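Local coordinates for protein acetyltransferase Atu2258 (Agrobacterium tumefaciens str. C58, PDB 2G3A) that transfers an acetyl group from acetyl coenzyme A to an acceptor substrate, preferring glucosamine 6-phosphate or dopamine, at residues L122-S135 / S140-F152. Sequence-based numbering, arbitrary orientation.
Sequences LRTYERYGFTKIGS and SSGQSITWLEKRF
Ile133 N donates almost straight to Trp147 O (2.7 Å, 176°), and Trp147 N in turn donates to Gly134 O, which also lies at the edge of the indole, in its plane. Further along the hairpin, Thr131 N bonds to Glu149 O at 2.8 Å and Glu149 N returns a bond to Thr131 O, closing an antiparallel hydrogen-bonded pair; Phe130 CA adds a bent CA-H...O contact to Glu149 O (3.2 Å). Beyond the Lys132-Leu148 pair the register slips by one residue in a classic beta bulge, where Ile133 and Gly134 both face Trp147.

On one face of this hairpin, Leu148 packs against helix 119-128. Its CD2 meets Leu122 CD1 at 3.7 Å, the two side chains crossing at about a right angle, and also touches Glu126 CG; CD1 comes up to the edge of the Tyr125 ring. Alongside Leu148 runs Lys132, whose CD presses tightly on Thr146 CG2 and whose NZ forms a salt bridge with Glu126 OE2. On the other face, Ile133 CG2 packs on Glu149 CG at 3.5 Å, a water links Lys132 O to Glu149 OE2, and Trp147 meets Trp147 of the second subunit.

A Schellman motif ends the helix at Gly129, bringing Phe130 beneath Lys150, whose CB makes a CH-pi contact over one face of the Phe130 ring, 4.0 Å from its centroid. With CG anti to the backbone N (chi1 -173°), the lysine chain runs on past Gly129 O and across Tyr128, and its NZ, like Tyr128 OH, reaches Glu101 of helix 92-106.

Tyr125, which with Arg123 and Thr124 probably binds CoA, rests on Ile114 and Thr116. In the GNAT sheet, strand 145-151 lies between strands 111-116 and 131-136, antiparallel to both, with 131-136 outermost within the chain; helix 119-128 covers the Leu148 face and touches helix 92-106 through Tyr125 and Tyr128.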
ATOM      1  N   LEU A 122      11.928   8.832   7.749  1.00 23.08           N
ATOM      2  CA  LEU A 122      12.909   7.756   7.567  1.00 25.10           C
ATOM      3  C   LEU A 122      13.904   7.687   8.730  1.00 25.33           C
ATOM      4  O   LEU A 122      14.167   6.608   9.260  1.00 24.29           O
ATOM      5  CB  LEU A 122      13.660   7.897   6.226  1.00 23.77           C
ATOM      6  CG  LEU A 122      14.789   6.892   5.911  1.00 23.73           C
ATOM      7  CD1 LEU A 122      14.242   5.467   5.887  1.00 22.79           C
ATOM      8  CD2 LEU A 122      15.395   7.193   4.563  1.00 26.97           C
ATOM      9  N   ARG A 123      14.450   8.842   9.123  1.00 24.54           N
ATOM     10  CA  ARG A 123      15.353   8.938  10.269  0.50 25.34           C
ATOM     11  C   ARG A 123      14.676   8.471  11.567  1.00 24.38           C
ATOM     12  O   ARG A 123      15.260   7.742  12.355  1.00 24.93           O
ATOM     13  CB  ARG A 123      15.847  10.381  10.409  0.50 26.20           C
ATOM     14  CG  ARG A 123      17.041  10.564  11.325  0.50 28.20           C
ATOM     15  CD  ARG A 123      17.472  12.028  11.407  0.50 26.97           C
ATOM     16  NE  ARG A 123      16.373  12.908  11.801  0.50 32.60           N
ATOM     17  CZ  ARG A 123      15.776  13.775  10.988  0.50 27.69           C
ATOM     18  NH1 ARG A 123      16.167  13.886   9.727  0.50 29.07           N
ATOM     19  NH2 ARG A 123      14.782  14.527  11.438  0.50 26.12           N
ATOM     20  N   THR A 124      13.442   8.916  11.783  1.00 24.03           N
ATOM     21  CA  THR A 124      12.668   8.486  12.948  1.00 26.17           C
ATOM     22  C   THR A 124      12.519   6.964  12.972  1.00 24.46           C
ATOM     23  O   THR A 124      12.725   6.320  14.017  1.00 25.22           O
ATOM     24  CB  THR A 124      11.261   9.137  12.941  1.00 27.65           C
ATOM     25  OG1 THR A 124      11.413  10.561  12.994  1.00 32.25           O
ATOM     26  CG2 THR A 124      10.417   8.667  14.135  1.00 31.67           C
ATOM     27  N   TYR A 125      12.175   6.387  11.822  1.00 18.62           N
ATOM     28  CA  TYR A 125      11.937   4.938  11.757  1.00 22.50           C
ATOM     29  C   TYR A 125      13.213   4.178  11.994  1.00 21.94           C
ATOM     30  O   TYR A 125      13.216   3.169  12.694  1.00 21.92           O
ATOM     31  CB  TYR A 125      11.335   4.516  10.407  1.00 20.45           C
ATOM     32  CG  TYR A 125      10.026   5.177  10.079  1.00 25.07           C
ATOM     33  CD1 TYR A 125       9.222   5.717  11.085  1.00 26.35           C
ATOM     34  CD2 TYR A 125       9.581   5.264   8.743  1.00 24.73           C
ATOM     35  CE1 TYR A 125       8.034   6.349  10.782  1.00 24.67           C
ATOM     36  CE2 TYR A 125       8.353   5.878   8.428  1.00 24.30           C
ATOM     37  CZ  TYR A 125       7.599   6.422   9.453  1.00 27.97           C
ATOM     38  OH  TYR A 125       6.397   7.044   9.179  1.00 28.94           O
ATOM     39  N   GLU A 126      14.309   4.667  11.424  1.00 23.34           N
ATOM     40  CA  GLU A 126      15.600   4.005  11.620  1.00 25.65           C
ATOM     41  C   GLU A 126      16.081   4.055  13.081  1.00 27.01           C
ATOM     42  O   GLU A 126      16.581   3.051  13.619  1.00 24.37           O
ATOM     43  CB  GLU A 126      16.637   4.580  10.656  1.00 26.03           C
ATOM     44  CG  GLU A 126      16.398   4.125   9.201  1.00 27.01           C
ATOM     45  CD  GLU A 126      17.418   4.698   8.215  1.00 32.16           C
ATOM     46  OE1 GLU A 126      17.719   5.910   8.283  1.00 40.21           O
ATOM     47  OE2 GLU A 126      17.897   3.939   7.355  1.00 44.32           O
ATOM     48  N   ARG A 127      15.924   5.214  13.719  1.00 25.48           N
ATOM     49  CA  ARG A 127      16.272   5.365  15.137  1.00 28.78           C
ATOM     50  C   ARG A 127      15.458   4.408  16.016  1.00 25.64           C
ATOM     51  O   ARG A 127      16.004   3.786  16.942  1.00 22.92           O
ATOM     52  CB  ARG A 127      16.055   6.808  15.602  1.00 27.99           C
ATOM     53  CG  ARG A 127      17.159   7.800  15.266  1.00 36.68           C
ATOM     54  CD  ARG A 127      16.998   9.068  16.130  1.00 36.56           C
ATOM     55  NE  ARG A 127      15.760   9.785  15.797  1.00 46.28           N
ATOM     56  CZ  ARG A 127      15.702  10.889  15.052  1.00 51.35           C
ATOM     57  NH1 ARG A 127      16.818  11.438  14.580  1.00 56.11           N
ATOM     58  NH2 ARG A 127      14.528  11.456  14.795  1.00 44.29           N
ATOM     59  N   TYR A 128      14.156   4.319  15.715  1.00 25.16           N
ATOM     60  CA  TYR A 128      13.213   3.395  16.363  1.00 24.39           C
ATOM     61  C   TYR A 128      13.646   1.924  16.279  1.00 26.09           C
ATOM     62  O   TYR A 128      13.422   1.148  17.214  1.00 25.61           O
ATOM     63  CB  TYR A 128      11.769   3.604  15.837  1.00 23.99           C
ATOM     64  CG  TYR A 128      10.756   2.702  16.533  1.00 22.76           C
ATOM     65  CD1 TYR A 128      10.274   3.023  17.804  1.00 27.70           C
ATOM     66  CD2 TYR A 128      10.330   1.505  15.942  1.00 17.60           C
ATOM     67  CE1 TYR A 128       9.394   2.184  18.473  1.00 25.43           C
ATOM     68  CE2 TYR A 128       9.446   0.642  16.609  1.00 22.96           C
ATOM     69  CZ  TYR A 128       8.985   0.996  17.876  1.00 23.61           C
ATOM     70  OH  TYR A 128       8.104   0.185  18.556  1.00 28.37           O
ATOM     71  N   GLY A 129      14.301   1.541  15.183  1.00 24.43           N
ATOM     72  CA  GLY A 129      14.756   0.158  15.028  1.00 24.22           C
ATOM     73  C   GLY A 129      14.370  -0.508  13.713  1.00 25.31           C
ATOM     74  O   GLY A 129      14.685  -1.683  13.509  1.00 24.52           O
ATOM     75  N   PHE A 130      13.679   0.212  12.827  1.00 24.05           N
ATOM     76  CA  PHE A 130      13.442  -0.323  11.468  1.00 24.03           C
ATOM     77  C   PHE A 130      14.711  -0.313  10.643  1.00 24.22           C
ATOM     78  O   PHE A 130      15.588   0.520  10.855  1.00 22.40           O
ATOM     79  CB  PHE A 130      12.390   0.457  10.699  1.00 23.13           C
ATOM     80  CG  PHE A 130      10.986   0.259  11.192  1.00 21.14           C
ATOM     81  CD1 PHE A 130      10.117  -0.624  10.537  1.00 25.05           C
ATOM     82  CD2 PHE A 130      10.508   0.994  12.262  1.00 25.14           C
ATOM     83  CE1 PHE A 130       8.801  -0.789  10.973  1.00 25.04           C
ATOM     84  CE2 PHE A 130       9.187   0.850  12.690  1.00 23.01           C
ATOM     85  CZ  PHE A 130       8.338  -0.052  12.045  1.00 23.67           C
ATOM     86  N   THR A 131      14.785  -1.247   9.698  1.00 23.88           N
ATOM     87  CA  THR A 131      15.948  -1.395   8.824  0.50 24.67           C
ATOM     88  C   THR A 131      15.466  -1.464   7.381  1.00 25.15           C
ATOM     89  O   THR A 131      14.493  -2.159   7.083  1.00 26.46           O
ATOM     90  CB  THR A 131      16.748  -2.661   9.155  0.50 25.77           C
ATOM     91  OG1 THR A 131      15.888  -3.801   9.059  0.50 30.18           O
ATOM     92  CG2 THR A 131      17.326  -2.585  10.556  0.50 22.70           C
ATOM     93  N   LYS A 132      16.141  -0.731   6.506  1.00 23.48           N
ATOM     94  CA  LYS A 132      15.719  -0.568   5.129  1.00 24.19           C
ATOM     95  C   LYS A 132      15.744  -1.894   4.405  1.00 23.85           C
ATOM     96  O   LYS A 132      16.663  -2.692   4.574  1.00 24.84           O
ATOM     97  CB  LYS A 132      16.637   0.431   4.420  1.00 27.35           C
ATOM     98  CG  LYS A 132      16.662   1.795   5.094  1.00 31.15           C
ATOM     99  CD  LYS A 132      17.111   2.915   4.159  1.00 44.00           C
ATOM    100  CE  LYS A 132      18.578   3.263   4.350  1.00 45.04           C
ATOM    101  NZ  LYS A 132      18.824   4.702   4.025  1.00 52.92           N
ATOM    102  N   ILE A 133      14.729  -2.127   3.590  1.00 22.63           N
ATOM    103  CA  ILE A 133      14.679  -3.353   2.805  1.00 25.03           C
ATOM    104  C   ILE A 133      14.765  -3.071   1.310  1.00 23.36           C
ATOM    105  O   ILE A 133      15.066  -3.959   0.540  1.00 22.49           O
ATOM    106  CB  ILE A 133      13.470  -4.266   3.175  1.00 27.84           C
ATOM    107  CG1 ILE A 133      12.140  -3.531   3.030  1.00 28.40           C
ATOM    108  CG2 ILE A 133      13.660  -4.836   4.594  1.00 26.30           C
ATOM    109  CD1 ILE A 133      10.914  -4.298   3.586  1.00 29.88           C
ATOM    110  N   GLY A 134      14.540  -1.820   0.916  1.00 22.89           N
ATOM    111  CA  GLY A 134      14.682  -1.423  -0.491  1.00 21.74           C
ATOM    112  C   GLY A 134      14.190  -0.004  -0.696  1.00 22.72           C
ATOM    113  O   GLY A 134      13.614   0.597   0.220  1.00 20.09           O
ATOM    114  N   SER A 135      14.393   0.523  -1.904  1.00 21.81           N
ATOM    115  CA  SER A 135      13.986   1.892  -2.210  1.00 23.24           C
ATOM    116  C   SER A 135      13.834   2.064  -3.709  1.00 23.21           C
ATOM    117  O   SER A 135      14.296   1.232  -4.488  1.00 26.41           O
ATOM    118  CB  SER A 135      15.002   2.904  -1.645  1.00 24.58           C
ATOM    119  OG  SER A 135      16.270   2.726  -2.266  1.00 23.10           O
ATOM    120  N   SER A 140       9.066  12.312  -9.178  1.00 22.86           N
ATOM    121  CA  SER A 140       9.008  13.523 -10.002  0.50 24.55           C
ATOM    122  C   SER A 140       9.388  14.744  -9.184  1.00 25.13           C
ATOM    123  O   SER A 140       9.890  15.723  -9.708  1.00 28.16           O
ATOM    124  CB  SER A 140       7.596  13.716 -10.559  0.50 22.28           C
ATOM    125  OG  SER A 140       6.685  13.994  -9.508  0.50 18.52           O
ATOM    126  N   SER A 141       9.126  14.669  -7.888  1.00 27.87           N
ATOM    127  CA  SER A 141       9.428  15.769  -7.003  1.00 27.81           C
ATOM    128  C   SER A 141      10.820  15.678  -6.357  1.00 26.29           C
ATOM    129  O   SER A 141      11.211  16.583  -5.609  1.00 26.23           O
ATOM    130  CB  SER A 141       8.309  15.941  -5.974  1.00 30.65           C
ATOM    131  OG  SER A 141       7.720  14.693  -5.638  1.00 30.72           O
ATOM    132  N   GLY A 142      11.550  14.592  -6.647  1.00 22.72           N
ATOM    133  CA  GLY A 142      12.943  14.418  -6.223  1.00 19.78           C
ATOM    134  C   GLY A 142      13.247  13.522  -5.039  1.00 20.34           C
ATOM    135  O   GLY A 142      14.403  13.197  -4.787  1.00 21.81           O
ATOM    136  N   GLN A 143      12.216  13.125  -4.302  1.00 19.07           N
ATOM    137  CA  GLN A 143      12.360  12.259  -3.148  1.00 22.88           C
ATOM    138  C   GLN A 143      12.438  10.808  -3.611  1.00 23.31           C
ATOM    139  O   GLN A 143      12.320  10.519  -4.801  1.00 24.84           O
ATOM    140  CB  GLN A 143      11.148  12.418  -2.213  1.00 24.58           C
ATOM    141  CG  GLN A 143      10.867  13.855  -1.782  1.00 26.00           C
ATOM    142  CD  GLN A 143      10.172  14.668  -2.856  1.00 30.94           C
ATOM    143  OE1 GLN A 143       9.606  14.114  -3.826  1.00 32.31           O
ATOM    144  NE2 GLN A 143      10.232  15.996  -2.713  1.00 36.68           N
ATOM    145  N   SER A 144      12.691   9.914  -2.662  1.00 23.13           N
ATOM    146  CA  SER A 144      12.643   8.483  -2.919  0.50 24.10           C
ATOM    147  C   SER A 144      11.602   7.830  -2.019  1.00 24.15           C
ATOM    148  O   SER A 144      11.214   8.397  -0.982  1.00 27.68           O
ATOM    149  CB  SER A 144      14.019   7.850  -2.677  0.50 23.79           C
ATOM    150  OG  SER A 144      14.386   7.947  -1.314  0.50 26.62           O
ATOM    151  N   ILE A 145      11.133   6.648  -2.414  1.00 24.67           N
ATOM    152  CA  ILE A 145      10.360   5.792  -1.495  1.00 25.42           C
ATOM    153  C   ILE A 145      11.304   4.765  -0.862  1.00 26.14           C
ATOM    154  O   ILE A 145      12.121   4.161  -1.563  1.00 24.35           O
ATOM    155  CB  ILE A 145       9.167   5.073  -2.176  1.00 25.96           C
ATOM    156  CG1 ILE A 145       8.273   6.084  -2.908  1.00 28.24           C
ATOM    157  CG2 ILE A 145       8.355   4.251  -1.128  1.00 28.59           C
ATOM    158  CD1 ILE A 145       7.065   5.488  -3.654  1.00 26.78           C
ATOM    159  N   THR A 146      11.217   4.592   0.462  1.00 23.26           N
ATOM    160  CA  THR A 146      12.025   3.580   1.162  1.00 22.08           C
ATOM    161  C   THR A 146      11.082   2.673   1.933  1.00 23.67           C
ATOM    162  O   THR A 146      10.121   3.164   2.549  1.00 23.58           O
ATOM    163  CB  THR A 146      13.047   4.226   2.143  1.00 21.93           C
ATOM    164  OG1 THR A 146      13.823   5.194   1.438  1.00 26.81           O
ATOM    165  CG2 THR A 146      14.009   3.158   2.749  1.00 21.64           C
ATOM    166  N   TRP A 147      11.330   1.357   1.859  1.00 21.04           N
ATOM    167  CA  TRP A 147      10.588   0.370   2.644  1.00 21.44           C
ATOM    168  C   TRP A 147      11.512  -0.114   3.723  1.00 21.20           C
ATOM    169  O   TRP A 147      12.735  -0.300   3.505  1.00 18.72           O
ATOM    170  CB  TRP A 147      10.128  -0.822   1.779  1.00 19.61           C
ATOM    171  CG  TRP A 147       8.973  -0.479   0.835  1.00 24.83           C
ATOM    172  CD1 TRP A 147       7.627  -0.654   1.071  1.00 26.28           C
ATOM    173  CD2 TRP A 147       9.077   0.107  -0.474  1.00 20.03           C
ATOM    174  NE1 TRP A 147       6.900  -0.204  -0.016  1.00 24.00           N
ATOM    175  CE2 TRP A 147       7.770   0.263  -0.972  1.00 23.83           C
ATOM    176  CE3 TRP A 147      10.159   0.521  -1.271  1.00 20.20           C
ATOM    177  CZ2 TRP A 147       7.516   0.817  -2.237  1.00 22.88           C
ATOM    178  CZ3 TRP A 147       9.905   1.067  -2.516  1.00 22.90           C
ATOM    179  CH2 TRP A 147       8.588   1.194  -2.991  1.00 24.42           C
ATOM    180  N   LEU A 148      10.940  -0.323   4.904  1.00 19.87           N
ATOM    181  CA  LEU A 148      11.722  -0.775   6.046  1.00 17.08           C
ATOM    182  C   LEU A 148      11.003  -1.895   6.788  1.00 20.28           C
ATOM    183  O   LEU A 148       9.774  -1.962   6.765  1.00 20.27           O
ATOM    184  CB  LEU A 148      11.987   0.402   7.027  1.00 17.92           C
ATOM    185  CG  LEU A 148      12.719   1.617   6.459  1.00 19.12           C
ATOM    186  CD1 LEU A 148      11.727   2.687   6.047  1.00 28.24           C
ATOM    187  CD2 LEU A 148      13.717   2.199   7.476  1.00 22.07           C
ATOM    188  N   GLU A 149      11.765  -2.755   7.466  1.00 20.64           N
ATOM    189  CA  GLU A 149      11.168  -3.773   8.346  1.00 19.99           C
ATOM    190  C   GLU A 149      11.716  -3.691   9.786  1.00 22.72           C
ATOM    191  O   GLU A 149      12.813  -3.168  10.034  1.00 23.49           O
ATOM    192  CB  GLU A 149      11.444  -5.183   7.799  1.00 20.02           C
ATOM    193  CG  GLU A 149      12.925  -5.586   7.969  1.00 24.00           C
ATOM    194  CD  GLU A 149      13.282  -6.957   7.403  1.00 28.84           C
ATOM    195  OE1 GLU A 149      12.371  -7.693   6.974  1.00 32.33           O
ATOM    196  OE2 GLU A 149      14.490  -7.287   7.391  1.00 40.78           O
ATOM    197  N   LYS A 150      10.963  -4.268  10.714  1.00 22.19           N
ATOM    198  CA  LYS A 150      11.416  -4.473  12.088  1.00 22.14           C
ATOM    199  C   LYS A 150      10.909  -5.833  12.545  1.00 23.91           C
ATOM    200  O   LYS A 150       9.705  -6.052  12.710  1.00 27.16           O
ATOM    201  CB  LYS A 150      10.936  -3.358  13.030  1.00 19.31           C
ATOM    202  CG  LYS A 150      11.536  -3.440  14.456  1.00 22.85           C
ATOM    203  CD  LYS A 150      11.234  -2.123  15.207  1.00 23.22           C
ATOM    204  CE  LYS A 150      11.929  -2.048  16.552  1.00 24.43           C
ATOM    205  NZ  LYS A 150      11.334  -2.962  17.555  1.00 28.99           N
ATOM    206  N   ARG A 151      11.844  -6.748  12.737  1.00 25.32           N
ATOM    207  CA  ARG A 151      11.501  -8.094  13.149  1.00 29.12           C
ATOM    208  C   ARG A 151      11.464  -8.135  14.665  1.00 28.82           C
ATOM    209  O   ARG A 151      12.335  -7.568  15.328  1.00 27.15           O
ATOM    210  CB  ARG A 151      12.505  -9.099  12.577  1.00 29.45           C
ATOM    211  CG  ARG A 151      12.797  -8.883  11.102  1.00 32.72           C
ATOM    212  CD  ARG A 151      13.695  -9.960  10.506  1.00 34.14           C
ATOM    213  NE  ARG A 151      12.918 -11.146  10.152  1.00 50.03           N
ATOM    214  CZ  ARG A 151      12.373 -11.378   8.958  1.00 47.50           C
ATOM    215  NH1 ARG A 151      12.521 -10.525   7.939  1.00 49.39           N
ATOM    216  NH2 ARG A 151      11.671 -12.486   8.783  1.00 47.76           N
ATOM    217  N   PHE A 152      10.439  -8.785  15.210  1.00 27.54           N
ATOM    218  CA  PHE A 152      10.292  -8.917  16.658  1.00 27.38           C
ATOM    219  C   PHE A 152      11.127 -10.049  17.282  1.00 29.86           C
ATOM    220  O   PHE A 152      11.379 -11.074  16.647  1.00 33.84           O
ATOM    221  CB  PHE A 152       8.816  -9.071  17.026  1.00 23.45           C
ATOM    222  CG  PHE A 152       7.935  -7.972  16.477  1.00 20.57           C
ATOM    223  CD1 PHE A 152       6.569  -8.191  16.292  1.00 19.87           C
ATOM    224  CD2 PHE A 152       8.480  -6.723  16.132  1.00 21.43           C
ATOM    225  CE1 PHE A 152       5.753  -7.168  15.791  1.00 14.21           C
ATOM    226  CE2 PHE A 152       7.680  -5.698  15.635  1.00 21.20           C
ATOM    227  CZ  PHE A 152       6.304  -5.932  15.456  1.00 19.22           C
TER
HETATM  228  O   HOH W   1      16.666  -5.164   6.223  1.00 56.54           O